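Local coordinates for Lpg2148(MvcA) (PDB 6K11), which probably acts as a Legionella effector of the ubiquitin deamidase family that regulates the host ubiquitin-conjugating enzyme UBE2N through deamidase-mediated deubiquitination, at residues A[255-269]-A[301-314]. Residues are numbered along the deposited sequence; the frame is centred on the assembly and turned at random.
Sequences YFGSHTLQDWFVSDK and YAEFFSKRGREAFF
Lys269 reaches across to the C-terminal end of helix 294-305, where the last-turn carbonyl of Glu303 and that of Ser306, just beyond the helix, present partial negative charge that suits a cation. With CG anti to the backbone N (chi1 -172°) and an extended chain beyond, its NZ bonds to Ser306 O at 2.8 Å and Glu303 O at 3.1 Å, above both carbonyl planes. The third grip is a salt bridge from Lys269 NZ to Glu311 OE2 at 2.8 Å, met on the anti side of a carboxylate that comes from the opposite direction on a chain bent at chi2 (84°). The edge of Trp264 meets the same helix end, CH2 lying 3.4 Å from Phe304 O, while its indole NH is engaged by Pro251 O.

At one end of the interface Tyr255 serves twice: its face takes the Phe314 edge, CZ over the centre in a T-shaped pair with planes at 81°, and its OH shares a 2.6 Å hydrogen bond with Tyr301 OH, which also bonds to Ser231. At the other, the long extended chain of Arg308 lets its flat guanidinium meet Ser267 O in its own plane, NH1 giving a nearly straight 2.9 Å bond; a water joins Ser267 OG to Arg308 N. His259 joins this shell, its CE1 edge 3.4 Å from Phe305 O.

Behind it, Gln253 bonds to both residues. The Ser258-His259 bulge opposite Tyr255 and the Thr260-Asp263 capping box shape the lead into helix 261-266. The contact thus ties the turns around that short helix to the end of helix 294-305, and the lysine's positive charge probably offsets both the helix-end dipole and the Glu311 carboxylate.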
loop_
_atom_site.group_PDB
_atom_site.type_symbol
_atom_site.label_atom_id
_atom_site.label_comp_id
_atom_site.label_asym_id
_atom_site.label_seq_id
_atom_site.Cartn_x
_atom_site.Cartn_y
_atom_site.Cartn_z
ATOM N N TYR A 255 -3.151 0.628 8.063
ATOM C CA TYR A 255 -1.886 -0.073 7.818
ATOM C C TYR A 255 -2.143 -1.565 7.977
ATOM O O TYR A 255 -2.402 -2.038 9.091
ATOM C CB TYR A 255 -0.772 0.415 8.759
ATOM C CG TYR A 255 0.603 0.218 8.162
ATOM C CD1 TYR A 255 1.130 -1.063 7.986
ATOM C CD2 TYR A 255 1.358 1.306 7.729
ATOM C CE1 TYR A 255 2.401 -1.253 7.402
ATOM C CE2 TYR A 255 2.622 1.131 7.161
ATOM C CZ TYR A 255 3.132 -0.143 6.987
ATOM O OH TYR A 255 4.372 -0.291 6.409
ATOM N N PHE A 256 -2.100 -2.302 6.860
ATOM C CA PHE A 256 -2.456 -3.722 6.865
ATOM C C PHE A 256 -1.647 -4.506 7.895
ATOM O O PHE A 256 -0.417 -4.379 7.969
ATOM C CB PHE A 256 -2.243 -4.336 5.472
ATOM C CG PHE A 256 -2.763 -5.756 5.349
ATOM C CD1 PHE A 256 -1.973 -6.839 5.714
ATOM C CD2 PHE A 256 -4.048 -6.003 4.868
ATOM C CE1 PHE A 256 -2.456 -8.137 5.616
ATOM C CE2 PHE A 256 -4.529 -7.303 4.756
ATOM C CZ PHE A 256 -3.733 -8.364 5.130
ATOM N N GLY A 257 -2.341 -5.342 8.665
ATOM C CA GLY A 257 -1.729 -6.129 9.727
ATOM C C GLY A 257 -1.508 -5.376 11.018
ATOM O O GLY A 257 -1.154 -6.000 12.030
ATOM N N SER A 258 -1.713 -4.056 11.022
ATOM C CA SER A 258 -1.501 -3.234 12.207
ATOM C C SER A 258 -2.796 -2.616 12.719
ATOM O O SER A 258 -3.140 -2.827 13.886
ATOM C CB SER A 258 -0.463 -2.139 11.926
ATOM O OG SER A 258 -0.296 -1.320 13.082
ATOM N N HIS A 259 -3.510 -1.842 11.895
ATOM C CA HIS A 259 -4.697 -1.128 12.347
ATOM C C HIS A 259 -5.519 -0.702 11.132
ATOM O O HIS A 259 -4.981 -0.525 10.032
ATOM C CB HIS A 259 -4.316 0.106 13.178
ATOM C CG HIS A 259 -3.454 1.077 12.429
ATOM N ND1 HIS A 259 -2.079 0.987 12.419
ATOM C CD2 HIS A 259 -3.770 2.127 11.628
ATOM C CE1 HIS A 259 -1.583 1.959 11.676
ATOM N NE2 HIS A 259 -2.585 2.658 11.178
ATOM N N THR A 260 -6.830 -0.556 11.341
ATOM C CA THR A 260 -7.731 -0.036 10.321
ATOM C C THR A 260 -7.880 1.477 10.458
ATOM O O THR A 260 -7.423 2.091 11.421
ATOM C CB THR A 260 -9.116 -0.681 10.432
ATOM O OG1 THR A 260 -9.690 -0.310 11.691
ATOM C CG2 THR A 260 -9.000 -2.227 10.387
ATOM N N LEU A 261 -8.569 2.075 9.484
ATOM C CA LEU A 261 -8.866 3.501 9.578
ATOM C C LEU A 261 -9.718 3.794 10.807
ATOM O O LEU A 261 -9.515 4.807 11.494
ATOM C CB LEU A 261 -9.561 3.963 8.296
ATOM C CG LEU A 261 -9.946 5.444 8.202
ATOM C CD1 LEU A 261 -8.714 6.320 8.364
ATOM C CD2 LEU A 261 -10.659 5.721 6.876
ATOM N N GLN A 262 -10.656 2.896 11.119
ATOM C CA GLN A 262 -11.464 3.054 12.329
ATOM C C GLN A 262 -10.583 3.088 13.580
ATOM O O GLN A 262 -10.736 3.973 14.432
ATOM C CB GLN A 262 -12.486 1.920 12.416
ATOM C CG GLN A 262 -13.098 1.758 13.802
ATOM C CD GLN A 262 -14.133 0.657 13.841
ATOM O OE1 GLN A 262 -13.902 -0.451 13.347
ATOM N NE2 GLN A 262 -15.289 0.958 14.416
ATOM N N ASP A 263 -9.653 2.124 13.698
ATOM C CA ASP A 263 -8.693 2.095 14.803
ATOM C C ASP A 263 -7.925 3.405 14.881
ATOM O O ASP A 263 -7.719 3.962 15.967
ATOM C CB ASP A 263 -7.670 0.948 14.638
ATOM C CG ASP A 263 -8.270 -0.454 14.756
ATOM O OD1 ASP A 263 -9.266 -0.664 15.476
ATOM O OD2 ASP A 263 -7.702 -1.378 14.113
ATOM N N TRP A 264 -7.461 3.884 13.727
ATOM C CA TRP A 264 -6.696 5.125 13.660
ATOM C C TRP A 264 -7.474 6.279 14.276
ATOM O O TRP A 264 -6.971 6.987 15.160
ATOM C CB TRP A 264 -6.352 5.409 12.195
ATOM C CG TRP A 264 -5.546 6.648 11.938
ATOM C CD1 TRP A 264 -6.014 7.880 11.531
ATOM C CD2 TRP A 264 -4.126 6.769 12.029
ATOM N NE1 TRP A 264 -4.964 8.751 11.358
ATOM C CE2 TRP A 264 -3.794 8.097 11.669
ATOM C CE3 TRP A 264 -3.097 5.880 12.390
ATOM C CZ2 TRP A 264 -2.471 8.558 11.646
ATOM C CZ3 TRP A 264 -1.781 6.330 12.358
ATOM C CH2 TRP A 264 -1.479 7.665 11.985
ATOM N N PHE A 265 -8.727 6.458 13.847
ATOM C CA PHE A 265 -9.551 7.535 14.385
ATOM C C PHE A 265 -9.907 7.308 15.854
ATOM O O PHE A 265 -9.948 8.262 16.640
ATOM C CB PHE A 265 -10.825 7.672 13.542
ATOM C CG PHE A 265 -10.645 8.445 12.249
ATOM C CD1 PHE A 265 -10.038 9.691 12.236
ATOM C CD2 PHE A 265 -11.121 7.933 11.062
ATOM C CE1 PHE A 265 -9.902 10.397 11.045
ATOM C CE2 PHE A 265 -11.011 8.636 9.875
ATOM C CZ PHE A 265 -10.406 9.875 9.865
ATOM N N VAL A 266 -10.198 6.061 16.248
ATOM C CA VAL A 266 -10.496 5.804 17.662
ATOM C C VAL A 266 -9.300 6.189 18.543
ATOM O O VAL A 266 -9.472 6.684 19.669
ATOM C CB VAL A 266 -10.904 4.322 17.869
ATOM C CG1 VAL A 266 -10.985 3.971 19.343
ATOM C CG2 VAL A 266 -12.261 4.021 17.184
ATOM N N SER A 267 -8.075 5.999 18.043
ATOM C CA SER A 267 -6.883 6.325 18.822
ATOM C C SER A 267 -6.539 7.810 18.807
ATOM O O SER A 267 -5.635 8.210 19.543
ATOM C CB SER A 267 -5.669 5.543 18.299
ATOM O OG SER A 267 -5.192 6.113 17.084
ATOM N N ASP A 268 -7.207 8.620 17.973
ATOM C CA ASP A 268 -6.939 10.064 17.881
ATOM C C ASP A 268 -5.491 10.350 17.476
ATOM O O ASP A 268 -4.938 11.413 17.793
ATOM C CB ASP A 268 -7.255 10.806 19.195
ATOM C CG ASP A 268 -8.699 10.646 19.646
ATOM O OD1 ASP A 268 -9.612 10.928 18.847
ATOM O OD2 ASP A 268 -8.914 10.239 20.813
ATOM N N LYS A 269 -4.842 9.413 16.778
ATOM C CA LYS A 269 -3.502 9.726 16.298
ATOM C C LYS A 269 -3.538 10.794 15.221
ATOM O O LYS A 269 -2.532 11.477 15.012
ATOM C CB LYS A 269 -2.791 8.469 15.774
ATOM C CG LYS A 269 -1.323 8.720 15.455
ATOM C CD LYS A 269 -0.488 7.471 15.528
ATOM C CE LYS A 269 0.887 7.739 14.930
ATOM N NZ LYS A 269 1.797 6.564 15.097
ATOM N N TYR A 301 9.301 6.773 10.250
ATOM C CA TYR A 301 8.261 5.886 9.739
ATOM C C TYR A 301 7.353 5.398 10.869
ATOM O O TYR A 301 6.125 5.474 10.769
ATOM C CB TYR A 301 8.922 4.716 9.017
ATOM C CG TYR A 301 8.020 3.947 8.057
ATOM C CD1 TYR A 301 7.164 2.953 8.522
ATOM C CD2 TYR A 301 8.058 4.191 6.681
ATOM C CE1 TYR A 301 6.345 2.236 7.641
ATOM C CE2 TYR A 301 7.251 3.471 5.799
ATOM C CZ TYR A 301 6.406 2.496 6.287
ATOM O OH TYR A 301 5.603 1.790 5.415
ATOM N N ALA A 302 7.947 4.939 11.971
ATOM C CA ALA A 302 7.158 4.464 13.104
ATOM C C ALA A 302 6.377 5.604 13.756
ATOM O O ALA A 302 5.191 5.450 14.080
ATOM C CB ALA A 302 8.072 3.776 14.121
ATOM N N GLU A 303 7.026 6.759 13.960
ATOM C CA GLU A 303 6.339 7.904 14.563
ATOM C C GLU A 303 5.093 8.289 13.771
ATOM O O GLU A 303 4.030 8.553 14.354
ATOM C CB GLU A 303 7.288 9.103 14.666
ATOM C CG GLU A 303 6.659 10.375 15.282
ATOM C CD GLU A 303 7.612 11.593 15.285
ATOM O OE1 GLU A 303 8.740 11.498 14.736
ATOM O OE2 GLU A 303 7.236 12.646 15.842
ATOM N N PHE A 304 5.199 8.339 12.442
ATOM C CA PHE A 304 4.067 8.822 11.660
ATOM C C PHE A 304 3.032 7.735 11.370
ATOM O O PHE A 304 1.841 8.047 11.278
ATOM C CB PHE A 304 4.555 9.433 10.342
ATOM C CG PHE A 304 5.109 10.839 10.488
ATOM C CD1 PHE A 304 5.238 11.423 11.743
ATOM C CD2 PHE A 304 5.525 11.554 9.366
ATOM C CE1 PHE A 304 5.745 12.731 11.884
ATOM C CE2 PHE A 304 6.029 12.854 9.489
ATOM C CZ PHE A 304 6.134 13.445 10.746
ATOM N N PHE A 305 3.443 6.472 11.207
ATOM C CA PHE A 305 2.569 5.477 10.587
ATOM C C PHE A 305 2.253 4.262 11.463
ATOM O O PHE A 305 1.468 3.404 11.036
ATOM C CB PHE A 305 3.182 4.980 9.256
ATOM C CG PHE A 305 3.625 6.092 8.318
ATOM C CD1 PHE A 305 2.818 7.200 8.091
ATOM C CD2 PHE A 305 4.849 6.016 7.663
ATOM C CE1 PHE A 305 3.229 8.233 7.253
ATOM C CE2 PHE A 305 5.257 7.035 6.792
ATOM C CZ PHE A 305 4.439 8.143 6.592
ATOM N N SER A 306 2.821 4.146 12.659
ATOM C CA SER A 306 2.478 2.995 13.486
ATOM C C SER A 306 1.071 3.152 14.060
ATOM O O SER A 306 0.528 4.248 14.148
ATOM C CB SER A 306 3.475 2.826 14.651
ATOM O OG SER A 306 3.150 3.726 15.700
ATOM N N LYS A 307 0.494 2.035 14.471
ATOM C CA LYS A 307 -0.635 2.088 15.391
ATOM C C LYS A 307 -0.243 2.876 16.646
ATOM O O LYS A 307 0.874 2.738 17.156
ATOM C CB LYS A 307 -1.043 0.659 15.771
ATOM C CG LYS A 307 -2.286 0.564 16.653
ATOM C CD LYS A 307 -2.561 -0.890 17.007
ATOM C CE LYS A 307 -3.895 -1.063 17.758
ATOM N NZ LYS A 307 -3.989 -2.452 18.324
ATOM N N ARG A 308 -1.160 3.702 17.153
ATOM C CA ARG A 308 -0.816 4.528 18.310
ATOM C C ARG A 308 -0.437 3.651 19.495
ATOM O O ARG A 308 -1.112 2.664 19.802
ATOM C CB ARG A 308 -1.969 5.468 18.685
ATOM C CG ARG A 308 -1.490 6.602 19.588
ATOM C CD ARG A 308 -2.525 7.681 19.857
ATOM N NE ARG A 308 -1.880 8.755 20.619
ATOM C CZ ARG A 308 -2.502 9.768 21.212
ATOM N NH1 ARG A 308 -3.823 9.883 21.137
ATOM N NH2 ARG A 308 -1.779 10.668 21.891
ATOM N N GLY A 309 0.673 3.998 20.145
ATOM C CA GLY A 309 1.215 3.191 21.223
ATOM C C GLY A 309 2.236 2.141 20.805
ATOM O O GLY A 309 2.874 1.543 21.684
ATOM N N ARG A 310 2.402 1.879 19.500
ATOM C CA ARG A 310 3.379 0.897 19.030
ATOM C C ARG A 310 4.580 1.542 18.340
ATOM O O ARG A 310 5.342 0.847 17.656
ATOM C CB ARG A 310 2.724 -0.117 18.087
ATOM C CG ARG A 310 1.424 -0.731 18.602
ATOM C CD ARG A 310 1.694 -1.938 19.460
ATOM N NE ARG A 310 2.216 -3.040 18.664
ATOM C CZ ARG A 310 2.471 -4.258 19.134
ATOM N NH1 ARG A 310 2.258 -4.549 20.415
ATOM N NH2 ARG A 310 2.930 -5.193 18.308
ATOM N N GLU A 311 4.783 2.844 18.532
ATOM C CA GLU A 311 5.837 3.563 17.829
ATOM C C GLU A 311 7.223 2.984 18.137
ATOM O O GLU A 311 8.122 3.053 17.289
ATOM C CB GLU A 311 5.775 5.048 18.203
ATOM C CG GLU A 311 4.603 5.839 17.569
ATOM C CD GLU A 311 3.277 5.719 18.353
ATOM O OE1 GLU A 311 3.264 5.099 19.443
ATOM O OE2 GLU A 311 2.250 6.256 17.875
ATOM N N ALA A 312 7.415 2.393 19.329
ATOM C CA ALA A 312 8.729 1.853 19.699
ATOM C C ALA A 312 9.042 0.500 19.057
ATOM O O ALA A 312 10.220 0.116 18.992
ATOM C CB ALA A 312 8.835 1.708 21.226
ATOM N N PHE A 313 8.026 -0.243 18.612
ATOM C CA PHE A 313 8.199 -1.578 18.047
ATOM C C PHE A 313 7.981 -1.644 16.543
ATOM O O PHE A 313 8.511 -2.561 15.903
ATOM C CB PHE A 313 7.222 -2.573 18.697
ATOM C CG PHE A 313 6.851 -2.226 20.107
ATOM C CD1 PHE A 313 7.827 -2.155 21.090
ATOM C CD2 PHE A 313 5.529 -1.964 20.450
ATOM C CE1 PHE A 313 7.500 -1.828 22.401
ATOM C CE2 PHE A 313 5.191 -1.635 21.753
ATOM C CZ PHE A 313 6.183 -1.572 22.735
ATOM N N PHE A 314 7.203 -0.702 15.983
ATOM C CA PHE A 314 6.703 -0.808 14.611
ATOM C C PHE A 314 7.828 -1.063 13.615
ATOM O O PHE A 314 7.694 -1.894 12.710
ATOM C CB PHE A 314 5.956 0.482 14.258
ATOM C CG PHE A 314 5.052 0.377 13.062
ATOM C CD1 PHE A 314 3.991 -0.520 13.045
ATOM C CD2 PHE A 314 5.242 1.203 11.963
ATOM C CE1 PHE A 314 3.143 -0.603 11.940
ATOM C CE2 PHE A 314 4.393 1.130 10.850
ATOM C CZ PHE A 314 3.347 0.220 10.844
HETATM O O HOH W 1 -3.807 3.902 16.177
#